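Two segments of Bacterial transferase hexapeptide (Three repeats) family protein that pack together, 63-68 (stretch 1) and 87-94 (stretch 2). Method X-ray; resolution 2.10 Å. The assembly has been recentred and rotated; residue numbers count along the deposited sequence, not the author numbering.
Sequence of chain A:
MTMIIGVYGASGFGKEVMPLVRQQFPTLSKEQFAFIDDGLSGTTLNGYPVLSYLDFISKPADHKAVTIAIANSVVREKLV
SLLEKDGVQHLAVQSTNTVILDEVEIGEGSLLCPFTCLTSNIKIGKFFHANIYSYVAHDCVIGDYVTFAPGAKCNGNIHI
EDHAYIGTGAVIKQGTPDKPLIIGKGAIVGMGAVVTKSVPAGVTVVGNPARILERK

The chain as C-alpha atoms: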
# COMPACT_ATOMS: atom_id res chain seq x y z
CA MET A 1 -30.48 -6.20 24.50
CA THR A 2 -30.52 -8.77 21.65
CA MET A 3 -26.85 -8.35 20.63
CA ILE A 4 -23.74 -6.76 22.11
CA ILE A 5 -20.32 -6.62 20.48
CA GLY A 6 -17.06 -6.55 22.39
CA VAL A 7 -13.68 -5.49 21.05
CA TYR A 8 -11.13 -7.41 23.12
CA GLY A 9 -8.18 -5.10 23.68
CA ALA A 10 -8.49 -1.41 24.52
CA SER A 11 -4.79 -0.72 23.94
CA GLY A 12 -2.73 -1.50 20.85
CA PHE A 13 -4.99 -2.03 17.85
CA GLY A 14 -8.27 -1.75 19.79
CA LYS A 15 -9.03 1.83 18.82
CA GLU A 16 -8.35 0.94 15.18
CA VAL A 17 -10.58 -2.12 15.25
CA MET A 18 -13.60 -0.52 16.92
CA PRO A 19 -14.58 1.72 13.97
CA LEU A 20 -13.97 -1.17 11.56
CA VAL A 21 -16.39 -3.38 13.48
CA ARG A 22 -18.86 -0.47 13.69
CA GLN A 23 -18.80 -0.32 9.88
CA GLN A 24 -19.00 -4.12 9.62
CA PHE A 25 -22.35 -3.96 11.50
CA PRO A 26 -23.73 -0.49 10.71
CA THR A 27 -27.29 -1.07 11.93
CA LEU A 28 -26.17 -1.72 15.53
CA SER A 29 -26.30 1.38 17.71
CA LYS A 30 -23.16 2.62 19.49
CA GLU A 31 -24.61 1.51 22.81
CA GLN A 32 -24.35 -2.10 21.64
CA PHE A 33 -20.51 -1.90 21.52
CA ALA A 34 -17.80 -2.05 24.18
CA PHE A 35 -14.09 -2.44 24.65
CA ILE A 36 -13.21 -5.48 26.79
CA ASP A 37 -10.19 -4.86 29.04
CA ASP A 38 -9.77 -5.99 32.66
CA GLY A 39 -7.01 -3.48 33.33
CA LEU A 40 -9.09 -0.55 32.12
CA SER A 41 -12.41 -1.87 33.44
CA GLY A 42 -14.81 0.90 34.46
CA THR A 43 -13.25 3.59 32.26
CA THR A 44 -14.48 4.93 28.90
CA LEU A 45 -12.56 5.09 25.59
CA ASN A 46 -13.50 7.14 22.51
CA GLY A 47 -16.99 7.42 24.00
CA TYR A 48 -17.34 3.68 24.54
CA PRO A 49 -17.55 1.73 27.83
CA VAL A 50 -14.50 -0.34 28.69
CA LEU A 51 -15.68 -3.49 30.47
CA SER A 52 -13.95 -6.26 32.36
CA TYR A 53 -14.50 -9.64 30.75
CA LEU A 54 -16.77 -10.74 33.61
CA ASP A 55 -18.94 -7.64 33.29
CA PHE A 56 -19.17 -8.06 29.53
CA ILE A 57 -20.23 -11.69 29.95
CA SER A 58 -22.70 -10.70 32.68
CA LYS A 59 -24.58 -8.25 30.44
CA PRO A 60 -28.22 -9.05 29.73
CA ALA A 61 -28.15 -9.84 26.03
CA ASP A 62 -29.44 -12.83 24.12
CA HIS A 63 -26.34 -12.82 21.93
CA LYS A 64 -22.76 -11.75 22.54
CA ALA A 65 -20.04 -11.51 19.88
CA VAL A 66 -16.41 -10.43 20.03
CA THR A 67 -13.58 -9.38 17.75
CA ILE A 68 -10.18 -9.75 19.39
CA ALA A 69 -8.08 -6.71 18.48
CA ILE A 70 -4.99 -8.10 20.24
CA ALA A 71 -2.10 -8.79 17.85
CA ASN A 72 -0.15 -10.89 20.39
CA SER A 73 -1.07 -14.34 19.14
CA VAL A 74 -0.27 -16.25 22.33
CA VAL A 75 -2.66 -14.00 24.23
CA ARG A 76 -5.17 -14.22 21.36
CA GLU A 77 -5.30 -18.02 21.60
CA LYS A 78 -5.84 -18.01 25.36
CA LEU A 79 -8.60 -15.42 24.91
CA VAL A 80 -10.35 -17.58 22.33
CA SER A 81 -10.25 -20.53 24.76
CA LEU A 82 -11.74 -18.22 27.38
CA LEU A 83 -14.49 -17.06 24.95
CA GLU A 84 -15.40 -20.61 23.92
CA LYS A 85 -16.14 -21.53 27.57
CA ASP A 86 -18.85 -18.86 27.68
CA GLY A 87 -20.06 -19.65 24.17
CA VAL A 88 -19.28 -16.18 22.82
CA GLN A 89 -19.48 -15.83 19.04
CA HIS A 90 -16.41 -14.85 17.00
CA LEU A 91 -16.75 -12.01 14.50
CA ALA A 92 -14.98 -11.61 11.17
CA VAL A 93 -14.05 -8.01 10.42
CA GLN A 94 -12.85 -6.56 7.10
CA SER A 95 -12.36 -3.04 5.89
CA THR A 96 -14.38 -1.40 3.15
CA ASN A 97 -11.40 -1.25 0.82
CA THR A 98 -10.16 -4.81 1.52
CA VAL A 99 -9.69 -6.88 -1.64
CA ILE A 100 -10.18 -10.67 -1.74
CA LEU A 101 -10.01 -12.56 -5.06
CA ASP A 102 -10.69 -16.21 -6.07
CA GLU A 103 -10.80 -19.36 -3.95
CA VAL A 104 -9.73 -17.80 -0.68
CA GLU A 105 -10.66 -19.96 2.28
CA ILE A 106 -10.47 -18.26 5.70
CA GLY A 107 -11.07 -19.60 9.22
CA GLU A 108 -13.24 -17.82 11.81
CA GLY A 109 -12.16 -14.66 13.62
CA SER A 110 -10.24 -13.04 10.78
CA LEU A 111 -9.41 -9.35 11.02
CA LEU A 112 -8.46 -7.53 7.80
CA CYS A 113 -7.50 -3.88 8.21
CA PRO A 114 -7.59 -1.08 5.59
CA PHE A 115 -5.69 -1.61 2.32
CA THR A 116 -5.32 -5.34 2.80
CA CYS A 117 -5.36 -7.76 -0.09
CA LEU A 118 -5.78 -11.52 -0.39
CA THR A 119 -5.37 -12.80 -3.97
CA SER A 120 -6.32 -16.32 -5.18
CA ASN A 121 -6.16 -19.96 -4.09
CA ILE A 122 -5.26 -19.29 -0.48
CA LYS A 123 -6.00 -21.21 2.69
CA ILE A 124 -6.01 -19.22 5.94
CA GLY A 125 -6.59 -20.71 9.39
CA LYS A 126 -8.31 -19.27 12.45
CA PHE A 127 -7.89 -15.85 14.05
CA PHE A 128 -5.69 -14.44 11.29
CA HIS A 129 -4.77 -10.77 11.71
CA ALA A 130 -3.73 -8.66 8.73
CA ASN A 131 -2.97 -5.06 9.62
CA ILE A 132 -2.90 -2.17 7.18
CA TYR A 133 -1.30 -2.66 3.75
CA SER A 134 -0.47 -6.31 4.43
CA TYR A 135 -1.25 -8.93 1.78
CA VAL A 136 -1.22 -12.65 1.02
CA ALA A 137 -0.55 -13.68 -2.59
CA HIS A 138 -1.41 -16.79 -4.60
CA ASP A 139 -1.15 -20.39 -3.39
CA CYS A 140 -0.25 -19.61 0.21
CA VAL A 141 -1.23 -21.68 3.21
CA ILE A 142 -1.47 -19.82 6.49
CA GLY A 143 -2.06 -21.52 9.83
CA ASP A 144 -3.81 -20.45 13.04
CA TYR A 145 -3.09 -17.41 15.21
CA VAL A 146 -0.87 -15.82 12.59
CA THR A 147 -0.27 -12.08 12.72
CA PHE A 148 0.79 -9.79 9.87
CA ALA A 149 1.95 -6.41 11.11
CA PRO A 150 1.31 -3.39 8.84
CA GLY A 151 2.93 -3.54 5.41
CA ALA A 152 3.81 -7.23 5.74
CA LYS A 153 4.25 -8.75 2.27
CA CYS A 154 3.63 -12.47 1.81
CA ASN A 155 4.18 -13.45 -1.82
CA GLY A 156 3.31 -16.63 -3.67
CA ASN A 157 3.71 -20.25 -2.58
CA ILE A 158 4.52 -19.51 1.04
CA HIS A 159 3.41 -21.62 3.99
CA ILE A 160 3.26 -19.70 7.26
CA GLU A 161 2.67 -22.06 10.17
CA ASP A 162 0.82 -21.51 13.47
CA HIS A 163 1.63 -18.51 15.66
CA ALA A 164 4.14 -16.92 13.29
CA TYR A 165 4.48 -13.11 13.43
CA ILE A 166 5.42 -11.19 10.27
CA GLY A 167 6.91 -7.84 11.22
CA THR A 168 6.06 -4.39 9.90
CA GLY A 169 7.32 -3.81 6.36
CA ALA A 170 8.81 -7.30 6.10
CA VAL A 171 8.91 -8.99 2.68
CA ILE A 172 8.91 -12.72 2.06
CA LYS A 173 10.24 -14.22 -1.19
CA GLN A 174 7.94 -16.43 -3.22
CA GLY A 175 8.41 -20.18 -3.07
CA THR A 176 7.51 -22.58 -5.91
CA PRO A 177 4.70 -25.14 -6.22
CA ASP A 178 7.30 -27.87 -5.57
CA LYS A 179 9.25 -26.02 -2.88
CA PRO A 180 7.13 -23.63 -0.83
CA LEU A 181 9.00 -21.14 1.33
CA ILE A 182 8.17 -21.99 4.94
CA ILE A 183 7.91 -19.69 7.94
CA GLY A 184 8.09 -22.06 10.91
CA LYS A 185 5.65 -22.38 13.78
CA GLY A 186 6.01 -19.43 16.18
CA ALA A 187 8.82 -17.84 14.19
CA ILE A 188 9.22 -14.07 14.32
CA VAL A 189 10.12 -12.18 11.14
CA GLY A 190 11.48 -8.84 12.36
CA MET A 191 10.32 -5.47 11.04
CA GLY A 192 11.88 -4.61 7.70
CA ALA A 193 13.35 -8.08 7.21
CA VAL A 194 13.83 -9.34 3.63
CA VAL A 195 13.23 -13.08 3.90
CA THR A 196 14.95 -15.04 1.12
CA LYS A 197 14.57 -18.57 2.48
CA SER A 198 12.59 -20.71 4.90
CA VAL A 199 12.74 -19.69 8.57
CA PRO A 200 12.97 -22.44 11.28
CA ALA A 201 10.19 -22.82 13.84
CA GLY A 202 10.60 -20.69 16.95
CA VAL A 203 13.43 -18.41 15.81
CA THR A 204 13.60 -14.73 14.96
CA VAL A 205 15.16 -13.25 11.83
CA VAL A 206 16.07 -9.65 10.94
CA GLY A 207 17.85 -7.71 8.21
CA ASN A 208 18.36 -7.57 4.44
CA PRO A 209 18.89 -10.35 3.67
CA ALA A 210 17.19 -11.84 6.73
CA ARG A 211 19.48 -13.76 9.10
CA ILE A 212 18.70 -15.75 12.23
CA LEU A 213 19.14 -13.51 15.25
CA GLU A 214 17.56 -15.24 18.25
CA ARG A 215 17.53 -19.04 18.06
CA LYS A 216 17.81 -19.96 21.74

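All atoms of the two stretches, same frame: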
# COMPACT_ATOMS: atom_id res chain seq x y z
N HIS A 63 -27.53 -12.44 22.68
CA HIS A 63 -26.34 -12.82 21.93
C HIS A 63 -25.16 -11.90 22.18
O HIS A 63 -25.30 -10.68 22.23
CB HIS A 63 -26.67 -12.88 20.44
CG HIS A 63 -27.77 -13.84 20.11
ND1 HIS A 63 -29.09 -13.45 20.01
CD2 HIS A 63 -27.75 -15.17 19.88
CE1 HIS A 63 -29.83 -14.50 19.72
NE2 HIS A 63 -29.05 -15.56 19.64
N LYS A 64 -23.99 -12.51 22.37
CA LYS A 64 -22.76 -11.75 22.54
C LYS A 64 -21.74 -12.20 21.49
O LYS A 64 -21.60 -13.39 21.21
CB LYS A 64 -22.20 -11.93 23.96
CG LYS A 64 -23.17 -11.55 25.09
CD LYS A 64 -22.46 -11.46 26.42
CE LYS A 64 -23.44 -11.22 27.58
NZ LYS A 64 -24.27 -12.44 27.83
N ALA A 65 -21.05 -11.23 20.89
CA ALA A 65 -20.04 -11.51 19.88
C ALA A 65 -18.81 -10.63 20.10
O ALA A 65 -18.92 -9.50 20.59
CB ALA A 65 -20.62 -11.28 18.48
N VAL A 66 -17.65 -11.15 19.75
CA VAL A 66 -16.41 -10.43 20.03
C VAL A 66 -15.45 -10.49 18.85
O VAL A 66 -15.33 -11.51 18.18
CB VAL A 66 -15.73 -10.99 21.29
CG1 VAL A 66 -14.26 -10.58 21.36
CG2 VAL A 66 -16.49 -10.55 22.55
N THR A 67 -14.78 -9.37 18.59
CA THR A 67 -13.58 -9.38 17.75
C THR A 67 -12.39 -9.08 18.66
O THR A 67 -12.42 -8.14 19.45
CB THR A 67 -13.66 -8.36 16.58
OG1 THR A 67 -12.40 -8.30 15.90
CG2 THR A 67 -13.99 -6.97 17.10
N ILE A 68 -11.36 -9.91 18.56
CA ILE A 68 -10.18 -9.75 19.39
C ILE A 68 -9.18 -8.87 18.64
O ILE A 68 -8.61 -9.29 17.64
CB ILE A 68 -9.55 -11.12 19.69
CG1 ILE A 68 -10.54 -11.99 20.49
CG2 ILE A 68 -8.21 -10.95 20.42
CD1 ILE A 68 -10.19 -13.48 20.51
N GLY A 87 -19.31 -19.57 25.41
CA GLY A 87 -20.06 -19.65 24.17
C GLY A 87 -20.23 -18.33 23.44
O GLY A 87 -21.25 -18.11 22.79
N VAL A 88 -19.24 -17.46 23.53
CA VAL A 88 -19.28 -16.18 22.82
C VAL A 88 -18.93 -16.40 21.34
O VAL A 88 -18.04 -17.18 21.00
CB VAL A 88 -18.32 -15.14 23.44
CG1 VAL A 88 -18.38 -13.82 22.68
CG2 VAL A 88 -18.66 -14.93 24.91
N GLN A 89 -19.63 -15.68 20.48
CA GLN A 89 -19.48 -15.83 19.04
C GLN A 89 -18.29 -15.00 18.53
O GLN A 89 -18.02 -13.91 19.02
CB GLN A 89 -20.78 -15.38 18.37
CG GLN A 89 -20.72 -15.22 16.85
CD GLN A 89 -22.05 -14.73 16.28
OE1 GLN A 89 -22.12 -14.27 15.14
NE2 GLN A 89 -23.11 -14.82 17.09
N HIS A 90 -17.56 -15.54 17.56
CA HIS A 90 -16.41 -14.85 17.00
C HIS A 90 -16.80 -14.11 15.73
O HIS A 90 -17.38 -14.69 14.83
CB HIS A 90 -15.31 -15.84 16.66
CG HIS A 90 -14.83 -16.63 17.83
ND1 HIS A 90 -14.14 -16.07 18.88
CD2 HIS A 90 -14.92 -17.96 18.11
CE1 HIS A 90 -13.84 -17.00 19.76
NE2 HIS A 90 -14.30 -18.16 19.32
N LEU A 91 -16.45 -12.83 15.66
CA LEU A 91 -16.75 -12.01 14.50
C LEU A 91 -15.60 -12.00 13.49
O LEU A 91 -14.43 -12.07 13.87
CB LEU A 91 -17.02 -10.58 14.94
CG LEU A 91 -18.23 -10.41 15.86
CD1 LEU A 91 -18.26 -9.01 16.41
CD2 LEU A 91 -19.49 -10.71 15.06
N ALA A 92 -15.96 -11.90 12.22
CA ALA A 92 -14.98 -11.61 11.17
C ALA A 92 -15.13 -10.14 10.80
O ALA A 92 -16.25 -9.65 10.63
CB ALA A 92 -15.21 -12.51 9.95
N VAL A 93 -14.01 -9.44 10.69
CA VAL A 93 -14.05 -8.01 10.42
C VAL A 93 -13.14 -7.71 9.24
O VAL A 93 -11.98 -8.12 9.24
CB VAL A 93 -13.57 -7.23 11.66
CG1 VAL A 93 -13.47 -5.74 11.38
CG2 VAL A 93 -14.50 -7.49 12.82
N GLN A 94 -13.67 -7.05 8.21
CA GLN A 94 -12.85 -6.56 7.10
C GLN A 94 -12.94 -5.05 7.07
O GLN A 94 -13.66 -4.44 7.85
CB GLN A 94 -13.37 -7.07 5.75
CG GLN A 94 -13.58 -8.55 5.64
CD GLN A 94 -14.95 -8.97 6.12
OE1 GLN A 94 -15.08 -9.94 6.88
NE2 GLN A 94 -15.99 -8.26 5.66
O HOH W 1 -13.38 -13.40 18.39
O HOH W 2 -12.25 -10.42 14.27

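Residues 63-68 form a β-strand, and within 87-94 the short strand 89-90 pairs with it in parallel, bridged at Ala65-Gln89 and Val66-His90; together the two stretches bury 443 Å². Three backbone hydrogen bonds fix the register. Gln89 N donates to Lys64 O (3.1 Å, 168°), Val66 N donates to Gln89 O (2.9 Å, 157°), and Leu91 N donates to Val66 O (3.1 Å, 168°). Gln89 thus uses both its amide and its carbonyl, reaching the residues before and after Ala65, the usual parallel pattern. The Gln89 carbonyl also receives a CA-H...O contact from Ala65 (Ala65 CA to Gln89 O, 3.3 Å).

Side chains alternate between the two faces of this small sheet. On the face of Ala65 and Gln89, the CB atoms of these two residues lie 4.1 Å apart. With chi1 and chi2 both t, Gln89 runs extended past the methyl and keeps its distance: Gln89 CD lies 4.3 Å and Gln89 NE2 4.5 Å from Ala65 CB. Gln89 is an exposed residue. Leu91 points toward the strand; its rotamer (chi1 m, chi2 t) places Leu91 CD2 3.6 Å from Ala65 CB, closing an apolar contact over the small methyl. Its other methyl, Leu91 CD1, approaches the backbone at Thr67 N (4.1 Å), so the forked end of the leucine spans Ala65 and Thr67.

On the face of Val66 and His90, Val66 is t (chi1 162°) and directs CG2 back toward Val88, where Val66 CG2 meets Val88 CG1 at 3.8 Å. Val88 is also t, and the same CG1 lies against the backbone of the first strand, 3.6 Å from Lys64 O and 4.0 Å from Ala65 CA. One methyl therefore packs against three consecutive residues. Lys64 joins this contact mainly through its backbone: chi1 is m, chi2 and chi3 are t, and the extended chain leads away from the second stretch, with NZ hydrogen-bonded elsewhere in the structure. The imidazole of His90, with chi1 m and chi2 -67°, makes no direct side-chain contact with the strand, but a water joins the two: water 1 donates to Val66 O (2.7 Å) and is hydrogen-bonded to His90 ND1 (2.8 Å). Val66 O thus accepts from this water as well as from Leu91 N. His90 NE2 is hydrogen-bonded elsewhere.

Beyond the bridges, side chains and a second water continue the contact. Thr67 lies sideways to the second stretch, with chi1 t (173°); its hydroxyl reaches that stretch through water: Thr67 OG1 donates to water 2 (2.7 Å), and water 2 donates to Leu91 O (2.8 Å). The water thereby links the hydroxyl to a carbonyl that makes no direct hydrogen bond to the strand. Val93, again t and pointing toward the strand, brings its CG2 to 3.8 Å from Thr67 OG1, an apolar methyl beside a polar atom already engaged by water. Ala92 points away, in keeping with the alternation between Leu91 and Val93.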